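PDB 4ZO7: Lin1840 protein, which probably hydrolyses terminal, non-reducing beta-D-glucosyl residues of glucosides with release of beta-D-glucose, as a member of glycoside hydrolase family 3. Local coordinates for residues A[88-93]-A[129-134]; A[101-106]-A[149-154]; A[232-237]-A[265-270]; A[595-600]-A[708-713]. The protein carries 2 engineered substitutions. All coordinates share one frame; numbering follows the deposited sequence.

Interaction 1. Residues A[88-93]-A[129-134]; sequences FMADVI and DGHHVT. With GLC (alpha-D-glucopyranose), chain I.
Phe88 and His132 meet at the entry of two parallel barrel strands, their ring planes turned at 89° to each other. CB of Phe88 sits over one face of the imidazole, while its CD1 comes 3.6 Å from CE1 of His132. The imidazole also accepts a hydrogen bond from the backbone, Phe88 N to His132 ND1 at 3.1 Å, although the donor lies well out of the ring plane. Phe88 O accepts two hydrogens, from the N of His132 and the N of Val133.

One residue on, Met89 and Val133 lie side by side and point the same way, CG of Met89 being 3.6 Å from CB of Val133. The other face of the sheet carries Ala90, whose CB rests 3.5 Å from His131 ND1, over a face of that imidazole; a water bridges the same ND1 to Met89 O, and His131 NE2 is hydrogen-bonded to Tyr96 OH. Thr134 OG1, turned away from its own backbone N (chi1 -180°), donates to Val92 O at 2.8 Å. Beyond the strand, Asp91 OD1 accepts from O4 of the bound glucose.

Strand 87-90 thus runs between strands 133-134 and 59-61 of the TIM-type barrel, with helix 66-79 against Phe88 and helix 112-128 against Val92.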
# COMPACT_ATOMS: atom_id res chain seq x y z
N PHE A 88 -34.31 17.63 1.39
CA PHE A 88 -33.85 17.24 0.08
C PHE A 88 -32.32 17.38 -0.07
O PHE A 88 -31.76 18.46 0.04
CB PHE A 88 -34.55 18.09 -0.96
CG PHE A 88 -35.98 17.69 -1.21
CD1 PHE A 88 -37.00 18.10 -0.37
CD2 PHE A 88 -36.31 16.91 -2.30
CE1 PHE A 88 -38.33 17.74 -0.59
CE2 PHE A 88 -37.62 16.49 -2.50
CZ PHE A 88 -38.64 16.92 -1.66
N MET A 89 -31.68 16.28 -0.41
CA MET A 89 -30.20 16.21 -0.48
C MET A 89 -29.75 15.77 -1.88
O MET A 89 -30.46 15.03 -2.58
CB MET A 89 -29.70 15.25 0.58
CG MET A 89 -30.21 15.61 1.98
SD MET A 89 -29.10 14.86 3.16
CE MET A 89 -30.21 14.96 4.54
N ALA A 90 -28.60 16.26 -2.31
CA ALA A 90 -28.12 15.94 -3.67
C ALA A 90 -26.60 16.01 -3.79
O ALA A 90 -25.90 16.63 -2.97
CB ALA A 90 -28.74 16.88 -4.67
N ASP A 91 -26.12 15.43 -4.85
CA ASP A 91 -24.70 15.40 -5.13
C ASP A 91 -24.35 16.59 -6.04
O ASP A 91 -24.47 16.51 -7.26
CB ASP A 91 -24.37 14.06 -5.83
CG ASP A 91 -24.20 12.93 -4.85
OD1 ASP A 91 -23.42 13.04 -3.88
OD2 ASP A 91 -24.82 11.92 -5.06
N VAL A 92 -23.98 17.70 -5.43
CA VAL A 92 -23.46 18.84 -6.17
C VAL A 92 -21.97 18.92 -5.80
O VAL A 92 -21.60 19.46 -4.77
CB VAL A 92 -24.29 20.12 -5.90
CG1 VAL A 92 -24.04 21.20 -6.96
CG2 VAL A 92 -25.78 19.75 -5.87
N ILE A 93 -21.15 18.37 -6.70
CA ILE A 93 -19.76 17.99 -6.42
C ILE A 93 -18.76 19.00 -6.96
O ILE A 93 -17.86 19.44 -6.25
CB ILE A 93 -19.44 16.59 -6.99
CG1 ILE A 93 -20.48 15.57 -6.52
CG2 ILE A 93 -18.01 16.15 -6.61
CD1 ILE A 93 -20.75 15.61 -4.99
N ASP A 129 -33.18 24.80 -7.82
CA ASP A 129 -33.86 23.59 -8.26
C ASP A 129 -34.37 22.80 -7.07
O ASP A 129 -34.71 21.64 -7.17
CB ASP A 129 -32.90 22.75 -9.14
CG ASP A 129 -33.54 22.30 -10.44
OD1 ASP A 129 -34.59 22.82 -10.86
OD2 ASP A 129 -32.97 21.41 -11.06
N GLY A 130 -34.40 23.45 -5.92
CA GLY A 130 -34.99 22.86 -4.73
C GLY A 130 -34.17 21.91 -3.84
O GLY A 130 -34.77 21.16 -3.08
N HIS A 131 -32.85 21.92 -3.94
CA HIS A 131 -31.97 21.12 -3.07
C HIS A 131 -31.50 21.89 -1.85
O HIS A 131 -31.17 23.03 -1.94
CB HIS A 131 -30.74 20.66 -3.86
CG HIS A 131 -31.06 19.93 -5.13
ND1 HIS A 131 -31.65 18.68 -5.13
CD2 HIS A 131 -30.92 20.28 -6.43
CE1 HIS A 131 -31.84 18.29 -6.37
NE2 HIS A 131 -31.42 19.25 -7.18
N HIS A 132 -31.48 21.23 -0.69
CA HIS A 132 -31.20 21.87 0.58
C HIS A 132 -29.78 21.56 1.10
O HIS A 132 -29.23 22.37 1.86
CB HIS A 132 -32.17 21.39 1.65
CG HIS A 132 -33.61 21.58 1.31
ND1 HIS A 132 -34.58 20.69 1.71
CD2 HIS A 132 -34.24 22.52 0.58
CE1 HIS A 132 -35.76 21.10 1.29
NE2 HIS A 132 -35.58 22.21 0.60
N VAL A 133 -29.27 20.37 0.73
CA VAL A 133 -27.99 19.82 1.19
C VAL A 133 -27.26 19.28 -0.01
O VAL A 133 -27.87 18.63 -0.89
CB VAL A 133 -28.15 18.60 2.14
CG1 VAL A 133 -26.79 18.12 2.64
CG2 VAL A 133 -29.05 18.92 3.30
N THR A 134 -25.96 19.54 -0.06
CA THR A 134 -25.09 18.88 -1.03
C THR A 134 -24.07 17.95 -0.40
O THR A 134 -23.53 18.27 0.67
CB THR A 134 -24.30 19.85 -1.89
OG1 THR A 134 -23.51 19.09 -2.78
CG2 THR A 134 -23.41 20.76 -1.06
C1 GLC I . -22.56 7.15 -1.96
C2 GLC I . -21.19 7.80 -2.29
C3 GLC I . -21.19 9.30 -1.97
C4 GLC I . -22.43 10.00 -2.52
C5 GLC I . -23.67 9.27 -2.08
C6 GLC I . -24.95 9.93 -2.63
O1 GLC I . -22.84 7.01 -0.57
O2 GLC I . -20.11 7.27 -1.55
O3 GLC I . -20.00 9.92 -2.39
O4 GLC I . -22.44 11.29 -2.00
O5 GLC I . -23.62 7.92 -2.53
O6 GLC I . -24.95 9.79 -4.01
O HOH W 1 -32.70 16.28 -3.70

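Interaction 2. Residues A[101-106]-A[149-154]; sequences PIPLAL and RVMEST. With GLC (alpha-D-glucopyranose), chain I.
Glu152, whose backbone O touches CB of Pro103, turns its flat carboxylate the other way, to the edge of the Arg149 guanidinium. The grip is side-on: Arg149 NE meets OE2 of Glu152 at 2.8 Å and NH2 meets OE1, a two-point salt bridge in which OE1 uses its syn lone pair. Elsewhere on the guanidinium edge lies the bound glucose, with NH2 donating to its O3 at 2.8 Å and NH1 to its O2. Glu152 thereby helps to hold the guanidinium in place, with Tyr196 OH on NH1, a second-shell support for a sugar ligand in the glucose site of this TIM-type family 3 domain.

The rest of the contact sets the end of a 3-10 segment, through Glu152, against the start of helix 103-109. Ile102, at the N-cap position, and Pro103 both face Met151. The methionine chain, bent at chi2 and chi3, curls its CE back to 3.8 Å from CG2 of Ile102, the two side chains crossing at about a right angle; CD of Pro103 lies a little farther from the same methyl. Pro103 brings no N-H, so the first helical amide to reach the turn belongs to Leu104. Its side chain leans over the carbonyls of Val150 and Ser153, and CB of Leu104 comes within 3.4 Å of Ser153 O. Thr154 adds its CG2 against Pro103 O, while Thr154 OG1 is hydrogen-bonded to Asn161 OD1. The single hydrogen bond between the segments runs from Leu104 N to Met151 O at 3.0 Å, with the donor 46° above the carbonyl plane.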
# COMPACT_ATOMS: atom_id res chain seq x y z
N PRO A 101 -14.54 22.77 -12.85
CA PRO A 101 -13.55 21.69 -12.94
C PRO A 101 -13.71 20.71 -11.83
O PRO A 101 -14.18 21.08 -10.74
CB PRO A 101 -12.19 22.43 -12.84
CG PRO A 101 -12.48 23.78 -13.36
CD PRO A 101 -13.91 24.09 -13.02
N ILE A 102 -13.32 19.46 -12.11
CA ILE A 102 -13.39 18.40 -11.08
C ILE A 102 -12.55 18.82 -9.83
O ILE A 102 -11.61 19.65 -9.97
CB ILE A 102 -12.98 17.03 -11.61
CG1 ILE A 102 -11.63 17.06 -12.28
CG2 ILE A 102 -14.06 16.52 -12.57
CD1 ILE A 102 -10.95 15.70 -12.34
N PRO A 103 -12.95 18.37 -8.63
CA PRO A 103 -12.23 18.85 -7.47
C PRO A 103 -10.71 18.68 -7.52
O PRO A 103 -10.01 19.56 -7.06
CB PRO A 103 -12.85 18.07 -6.32
CG PRO A 103 -14.27 17.96 -6.75
CD PRO A 103 -14.21 17.74 -8.24
N LEU A 104 -10.19 17.58 -8.10
CA LEU A 104 -8.71 17.40 -8.20
C LEU A 104 -8.11 18.51 -9.01
O LEU A 104 -7.00 18.99 -8.70
CB LEU A 104 -8.36 16.03 -8.82
CG LEU A 104 -6.86 15.67 -8.86
CD1 LEU A 104 -6.28 15.70 -7.49
CD2 LEU A 104 -6.71 14.34 -9.51
N ALA A 105 -8.82 18.95 -10.06
CA ALA A 105 -8.30 20.12 -10.82
C ALA A 105 -8.36 21.39 -9.97
O ALA A 105 -7.43 22.20 -9.96
CB ALA A 105 -9.05 20.31 -12.12
N LEU A 106 -9.44 21.53 -9.20
CA LEU A 106 -9.56 22.65 -8.33
C LEU A 106 -8.45 22.63 -7.30
O LEU A 106 -7.98 23.68 -6.91
CB LEU A 106 -10.93 22.73 -7.68
CG LEU A 106 -12.14 22.91 -8.61
CD1 LEU A 106 -13.43 22.91 -7.82
CD2 LEU A 106 -12.06 24.21 -9.40
N ARG A 149 -11.83 7.62 -7.41
CA ARG A 149 -12.41 8.73 -6.71
C ARG A 149 -11.39 9.80 -6.38
O ARG A 149 -11.73 10.80 -5.75
CB ARG A 149 -13.15 8.24 -5.44
CG ARG A 149 -14.13 7.11 -5.75
CD ARG A 149 -15.06 6.87 -4.62
NE ARG A 149 -16.03 7.93 -4.57
CZ ARG A 149 -17.22 7.88 -4.02
NH1 ARG A 149 -17.67 6.81 -3.40
NH2 ARG A 149 -18.00 8.93 -4.14
N VAL A 150 -10.12 9.66 -6.82
CA VAL A 150 -9.17 10.77 -6.65
C VAL A 150 -9.71 12.06 -7.31
O VAL A 150 -9.33 13.17 -6.94
CB VAL A 150 -7.75 10.46 -7.15
CG1 VAL A 150 -7.19 9.29 -6.40
CG2 VAL A 150 -7.77 10.17 -8.64
N MET A 151 -10.57 11.91 -8.29
CA MET A 151 -11.13 13.10 -9.01
C MET A 151 -11.90 14.05 -8.11
O MET A 151 -12.00 15.23 -8.41
CB MET A 151 -11.99 12.64 -10.16
CG MET A 151 -13.20 11.82 -9.77
SD MET A 151 -14.76 12.35 -10.54
CE MET A 151 -14.85 13.98 -9.80
N GLU A 152 -12.40 13.52 -7.00
CA GLU A 152 -13.30 14.20 -6.04
C GLU A 152 -12.51 14.85 -4.89
O GLU A 152 -13.05 15.65 -4.17
CB GLU A 152 -14.24 13.17 -5.39
CG GLU A 152 -15.30 12.53 -6.29
CD GLU A 152 -15.84 11.24 -5.71
OE1 GLU A 152 -16.54 11.34 -4.70
OE2 GLU A 152 -15.58 10.12 -6.26
N SER A 153 -11.24 14.52 -4.77
CA SER A 153 -10.36 15.06 -3.73
C SER A 153 -9.57 16.15 -4.33
O SER A 153 -9.42 16.23 -5.57
CB SER A 153 -9.37 13.99 -3.32
OG SER A 153 -8.44 14.46 -2.33
N THR A 154 -8.98 16.98 -3.47
CA THR A 154 -8.10 18.04 -3.94
C THR A 154 -6.67 17.53 -3.88
O THR A 154 -5.71 18.30 -4.14
CB THR A 154 -8.29 19.40 -3.18
OG1 THR A 154 -8.21 19.25 -1.74
CG2 THR A 154 -9.67 19.97 -3.50
C1 GLC I . -22.56 7.15 -1.96
C2 GLC I . -21.19 7.80 -2.29
C3 GLC I . -21.19 9.30 -1.97
C4 GLC I . -22.43 10.00 -2.52
C5 GLC I . -23.67 9.27 -2.08
C6 GLC I . -24.95 9.93 -2.63
O1 GLC I . -22.84 7.01 -0.57
O2 GLC I . -20.11 7.27 -1.55
O3 GLC I . -20.00 9.92 -2.39
O4 GLC I . -22.44 11.29 -2.00
O5 GLC I . -23.62 7.92 -2.53
O6 GLC I . -24.95 9.79 -4.01

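Interaction 3. Residues A[232-237]-A[265-270]; sequences KLVMTA and GVLISA. Engineered in segment 265-270: Ala270 (natural residue Asp). With GLC (alpha-D-glucopyranose), chain I.
Two adjacent parallel strands of the TIM-type barrel, 233-236 and 267-268, pair here and carry their chains toward the glucose site at the C-terminal mouth. Val234 N donates to Val266 O, Ile268 N to Val234 O at 3.0 Å, and Thr236 N to Ile268 O, each donor lying nearly along the C=O axis. Ahead of this ladder, where the strands have not yet closed up, a water spans Lys232 O and Val266 N.

On one face of the sheet Met235 and Ile268 are paired, CB of the first 3.7 Å from CG2 of the second, and both touch Phe135 and Met302 as well. Met235 keeps CG anti to the backbone N (chi1 -178°) and bends only at chi3, which brings its CE to within 3.3 Å of the glucose O4. On the other face Val234 and Leu267 meet obliquely, CG1 to CD1 at 4.0 Å, with helix 250-260 packed against Leu267. The CD1 methyl of Leu267 also reaches CG2 of Thr236, the two side chains crossing at about a right angle.

Past the last backbone bond of the ladder, a side chain takes over: Thr236 OG1 accepts from Ala270 N at 3.1 Å and is bonded to Thr247 OG1 too. Ser269 OG donates to Ala270 O and is also hydrogen-bonded to Met302 N, linking this strand end to neighbouring strand 301-302. Ala270 is engineered, an aspartate in the natural protein; its CB lies 3.2 Å from O1 of the glucose and 3.5 Å from Thr236 O.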
# COMPACT_ATOMS: atom_id res chain seq x y z
N LYS A 232 -22.63 21.36 8.15
CA LYS A 232 -23.85 20.95 8.86
C LYS A 232 -24.00 19.43 9.02
O LYS A 232 -24.42 18.98 10.09
CB LYS A 232 -25.09 21.57 8.19
CG LYS A 232 -25.21 23.08 8.37
CD LYS A 232 -25.73 23.34 9.77
CE LYS A 232 -25.60 24.78 10.24
NZ LYS A 232 -26.32 24.82 11.53
N LEU A 233 -23.63 18.66 7.99
CA LEU A 233 -23.69 17.17 8.04
C LEU A 233 -22.34 16.48 7.81
O LEU A 233 -21.40 17.05 7.25
CB LEU A 233 -24.63 16.60 6.97
CG LEU A 233 -26.09 17.04 7.01
CD1 LEU A 233 -26.35 18.42 6.39
CD2 LEU A 233 -26.92 15.95 6.36
N VAL A 234 -22.28 15.23 8.24
CA VAL A 234 -21.17 14.39 7.87
C VAL A 234 -21.72 13.05 7.36
O VAL A 234 -22.75 12.61 7.81
CB VAL A 234 -20.17 14.25 9.08
CG1 VAL A 234 -19.12 13.16 8.85
CG2 VAL A 234 -19.49 15.58 9.35
N MET A 235 -21.05 12.46 6.36
CA MET A 235 -21.43 11.16 5.81
C MET A 235 -20.38 10.12 6.15
O MET A 235 -19.19 10.44 6.08
CB MET A 235 -21.60 11.29 4.25
CG MET A 235 -22.03 10.03 3.52
SD MET A 235 -21.83 10.05 1.72
CE MET A 235 -23.08 11.26 1.28
N THR A 236 -20.80 8.87 6.46
CA THR A 236 -19.88 7.80 6.76
C THR A 236 -19.19 7.29 5.48
O THR A 236 -19.65 7.58 4.35
CB THR A 236 -20.62 6.58 7.40
OG1 THR A 236 -21.49 5.95 6.44
CG2 THR A 236 -21.46 7.01 8.59
N ALA A 237 -18.13 6.50 5.66
CA ALA A 237 -17.38 5.91 4.60
C ALA A 237 -17.72 4.43 4.42
O ALA A 237 -18.04 3.73 5.38
CB ALA A 237 -15.94 6.06 4.93
N GLY A 265 -24.32 17.62 14.37
CA GLY A 265 -25.27 17.52 13.29
C GLY A 265 -25.61 16.08 12.91
O GLY A 265 -25.19 15.09 13.55
N VAL A 266 -26.34 15.98 11.79
CA VAL A 266 -26.81 14.72 11.23
C VAL A 266 -25.65 13.93 10.65
O VAL A 266 -24.90 14.46 9.87
CB VAL A 266 -27.89 14.99 10.14
CG1 VAL A 266 -28.26 13.71 9.40
CG2 VAL A 266 -29.14 15.49 10.82
N LEU A 267 -25.48 12.69 11.10
CA LEU A 267 -24.56 11.72 10.48
C LEU A 267 -25.39 10.86 9.56
O LEU A 267 -26.21 10.10 10.04
CB LEU A 267 -23.88 10.83 11.55
CG LEU A 267 -22.80 9.80 11.13
CD1 LEU A 267 -21.77 10.46 10.28
CD2 LEU A 267 -22.09 9.14 12.29
N ILE A 268 -25.17 10.98 8.25
CA ILE A 268 -25.85 10.19 7.22
C ILE A 268 -24.95 9.07 6.71
O ILE A 268 -23.74 9.25 6.56
CB ILE A 268 -26.31 11.11 6.01
CG1 ILE A 268 -27.14 10.33 5.01
CG2 ILE A 268 -25.12 11.72 5.26
CD1 ILE A 268 -27.73 11.16 3.87
N SER A 269 -25.53 7.90 6.47
CA SER A 269 -24.75 6.82 5.88
C SER A 269 -24.39 7.08 4.45
O SER A 269 -25.09 7.80 3.76
CB SER A 269 -25.47 5.49 5.95
OG SER A 269 -26.50 5.39 4.98
N ALA A 270 -23.29 6.47 3.98
CA ALA A 270 -23.08 6.34 2.53
C ALA A 270 -24.17 5.44 2.02
O ALA A 270 -24.88 4.80 2.80
CB ALA A 270 -21.73 5.74 2.20
C1 GLC I . -22.56 7.15 -1.96
C2 GLC I . -21.19 7.80 -2.29
C3 GLC I . -21.19 9.30 -1.97
C4 GLC I . -22.43 10.00 -2.52
C5 GLC I . -23.67 9.27 -2.08
C6 GLC I . -24.95 9.93 -2.63
O1 GLC I . -22.84 7.01 -0.57
O2 GLC I . -20.11 7.27 -1.55
O3 GLC I . -20.00 9.92 -2.39
O4 GLC I . -22.44 11.29 -2.00
O5 GLC I . -23.62 7.92 -2.53
O6 GLC I . -24.95 9.79 -4.01
O HOH W 2 -27.14 18.70 10.45

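Interaction 4. Residues A[595-600]-A[708-713]; sequences FYPFGY and SSEDVD. With BGC (beta-D-glucopyranose), chain D.
Ser709 packs onto the Pro597-Tyr600 turn. Its CB lies at the edge of the Phe598 ring, near the ring plane, and 3.2 Å from Phe598 O. From there Ser709 OG, held between the backbone N and the carbonyl carbon (chi1 58°), swings onto the same oxygen and donates to Phe598 O at 2.6 Å. CB of Pro597 lies alongside this hydroxyl. The backbone N of Ser709 donates to Phe598 O as well, so one carbonyl is gripped twice by one residue.

The turn is type II, and Gly599 takes the positive-phi position, its CA facing the backbone of Ser708 and Ser709. CB of Ser708 touches Gly599 O at 3.2 Å; its OG faces back into its own segment, accepting from the N of Glu710 and, at 2.8 Å, from the N of Asp711 in an ST turn and ST motif, and donating to Asp711 OD2. On the exposed side, CG of Glu710 touches CG of Pro597.

The same loop holds a beta-glucose apart from the barrel site: its O2 donates to Tyr600 OH and its O6 to Phe595 O, both at 2.6 Å, and C6 lies over a face of the Phe595 ring. The Tyr600 hydroxyl is also hydrogen-bonded to Leu378 O.

The contact joins a loop of the C-terminal family 3 domain to the fibronectin type III-like sheet, just ahead of strand 712-720, with Tyr645 of strand 638-648 against Phe598 and Ser709 and helix 513-518 against Phe595.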
# COMPACT_ATOMS: atom_id res chain seq x y z
N PHE A 595 7.38 11.41 -11.66
CA PHE A 595 7.74 12.05 -12.93
C PHE A 595 7.58 13.58 -12.79
O PHE A 595 8.39 14.35 -13.29
CB PHE A 595 6.93 11.50 -14.12
CG PHE A 595 7.45 11.97 -15.47
CD1 PHE A 595 8.71 11.56 -15.91
CD2 PHE A 595 6.70 12.86 -16.26
CE1 PHE A 595 9.22 12.04 -17.09
CE2 PHE A 595 7.20 13.31 -17.49
CZ PHE A 595 8.46 12.90 -17.88
N TYR A 596 6.52 14.01 -12.11
CA TYR A 596 6.26 15.42 -11.78
C TYR A 596 5.82 15.45 -10.28
O TYR A 596 4.96 14.64 -9.85
CB TYR A 596 5.13 16.03 -12.61
CG TYR A 596 5.34 16.12 -14.14
CD1 TYR A 596 6.45 16.73 -14.69
CD2 TYR A 596 4.39 15.63 -15.02
CE1 TYR A 596 6.63 16.83 -16.07
CE2 TYR A 596 4.54 15.72 -16.39
CZ TYR A 596 5.66 16.33 -16.93
OH TYR A 596 5.85 16.40 -18.33
N PRO A 597 6.43 16.32 -9.47
CA PRO A 597 6.15 16.44 -8.05
C PRO A 597 5.01 17.36 -7.69
O PRO A 597 4.57 18.20 -8.49
CB PRO A 597 7.46 17.01 -7.49
CG PRO A 597 7.95 17.89 -8.60
CD PRO A 597 7.37 17.35 -9.91
N PHE A 598 4.59 17.26 -6.43
CA PHE A 598 3.59 18.17 -5.87
C PHE A 598 4.07 19.62 -5.98
O PHE A 598 5.28 19.95 -5.70
CB PHE A 598 3.43 17.83 -4.42
CG PHE A 598 2.45 18.71 -3.68
CD1 PHE A 598 1.10 18.38 -3.61
CD2 PHE A 598 2.88 19.81 -2.95
CE1 PHE A 598 0.19 19.18 -2.93
CE2 PHE A 598 1.95 20.59 -2.24
CZ PHE A 598 0.63 20.26 -2.20
N GLY A 599 3.13 20.50 -6.30
CA GLY A 599 3.42 21.94 -6.38
C GLY A 599 4.03 22.44 -7.68
O GLY A 599 4.34 23.63 -7.77
N TYR A 600 4.22 21.52 -8.66
CA TYR A 600 4.84 21.84 -9.97
C TYR A 600 3.86 22.30 -11.04
O TYR A 600 2.80 21.67 -11.26
CB TYR A 600 5.64 20.63 -10.49
CG TYR A 600 6.16 20.73 -11.94
CD1 TYR A 600 7.30 21.49 -12.27
CD2 TYR A 600 5.50 20.09 -12.97
CE1 TYR A 600 7.76 21.55 -13.58
CE2 TYR A 600 5.96 20.17 -14.29
CZ TYR A 600 7.10 20.90 -14.59
OH TYR A 600 7.54 20.95 -15.90
N SER A 708 7.50 25.19 -6.01
CA SER A 708 7.05 23.80 -5.97
C SER A 708 7.63 23.14 -4.71
O SER A 708 8.32 23.81 -3.95
CB SER A 708 7.47 23.00 -7.19
OG SER A 708 8.84 22.68 -7.14
N SER A 709 7.35 21.85 -4.51
CA SER A 709 7.92 21.16 -3.39
C SER A 709 9.44 20.93 -3.58
O SER A 709 10.08 20.52 -2.67
CB SER A 709 7.20 19.86 -3.10
OG SER A 709 7.22 19.00 -4.24
N GLU A 710 9.95 21.11 -4.80
CA GLU A 710 11.35 20.95 -5.13
C GLU A 710 12.00 22.25 -5.53
O GLU A 710 13.20 22.33 -5.45
CB GLU A 710 11.54 19.93 -6.27
CG GLU A 710 11.09 18.54 -5.90
CD GLU A 710 12.02 17.92 -4.88
OE1 GLU A 710 13.23 18.16 -5.03
OE2 GLU A 710 11.56 17.25 -3.91
N ASP A 711 11.26 23.28 -5.91
CA ASP A 711 11.90 24.59 -6.29
C ASP A 711 11.79 25.63 -5.15
O ASP A 711 10.85 26.44 -5.12
CB ASP A 711 11.25 25.11 -7.56
CG ASP A 711 11.47 24.18 -8.72
OD1 ASP A 711 12.59 24.12 -9.20
OD2 ASP A 711 10.58 23.45 -9.16
N VAL A 712 12.73 25.55 -4.21
CA VAL A 712 12.60 26.22 -2.89
C VAL A 712 13.96 26.75 -2.39
O VAL A 712 14.99 26.23 -2.76
CB VAL A 712 12.00 25.28 -1.81
CG1 VAL A 712 10.51 25.05 -2.03
CG2 VAL A 712 12.73 23.95 -1.77
N ASP A 713 13.95 27.80 -1.57
CA ASP A 713 15.14 28.16 -0.80
C ASP A 713 14.87 27.67 0.61
O ASP A 713 13.73 27.63 1.03
CB ASP A 713 15.34 29.66 -0.72
CG ASP A 713 15.74 30.29 -2.02
OD1 ASP A 713 16.44 29.72 -2.87
OD2 ASP A 713 15.39 31.45 -2.17
C2 BGC D . 10.70 19.24 -15.78
C3 BGC D . 10.27 18.48 -17.05
C4 BGC D . 10.88 17.09 -17.06
C5 BGC D . 10.59 16.40 -15.71
C6 BGC D . 11.13 14.97 -15.64
C1 BGC D . 10.36 18.45 -14.52
O1 BGC D . 10.69 19.20 -13.34
O2 BGC D . 10.05 20.51 -15.73
O3 BGC D . 10.56 19.23 -18.24
O4 BGC D . 10.20 16.29 -18.03
O5 BGC D . 11.04 17.19 -14.61
O6 BGC D . 10.75 14.42 -14.38

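Interactions 1, 2 and 3 all belong to the N-terminal barrel domain and all touch the same glucose. Interactions 1 and 3 share the eight-stranded parallel sheet, with centres about 14 Å apart, and meet where Met89 and Val133 pack on Leu233. Interaction 2 lies beyond the strand ends, its centre about 19 Å from interaction 1 and 20 Å from interaction 3. Along the chain interactions 1 and 2 interleave, whereas 3 and then 4 follow in series. Interaction 4 touches none of the others; its centre is about 20 Å from interaction 2 and 36 Å from interaction 3. The first three each contribute to the glucose site from distant sequence; the fourth connects later domains.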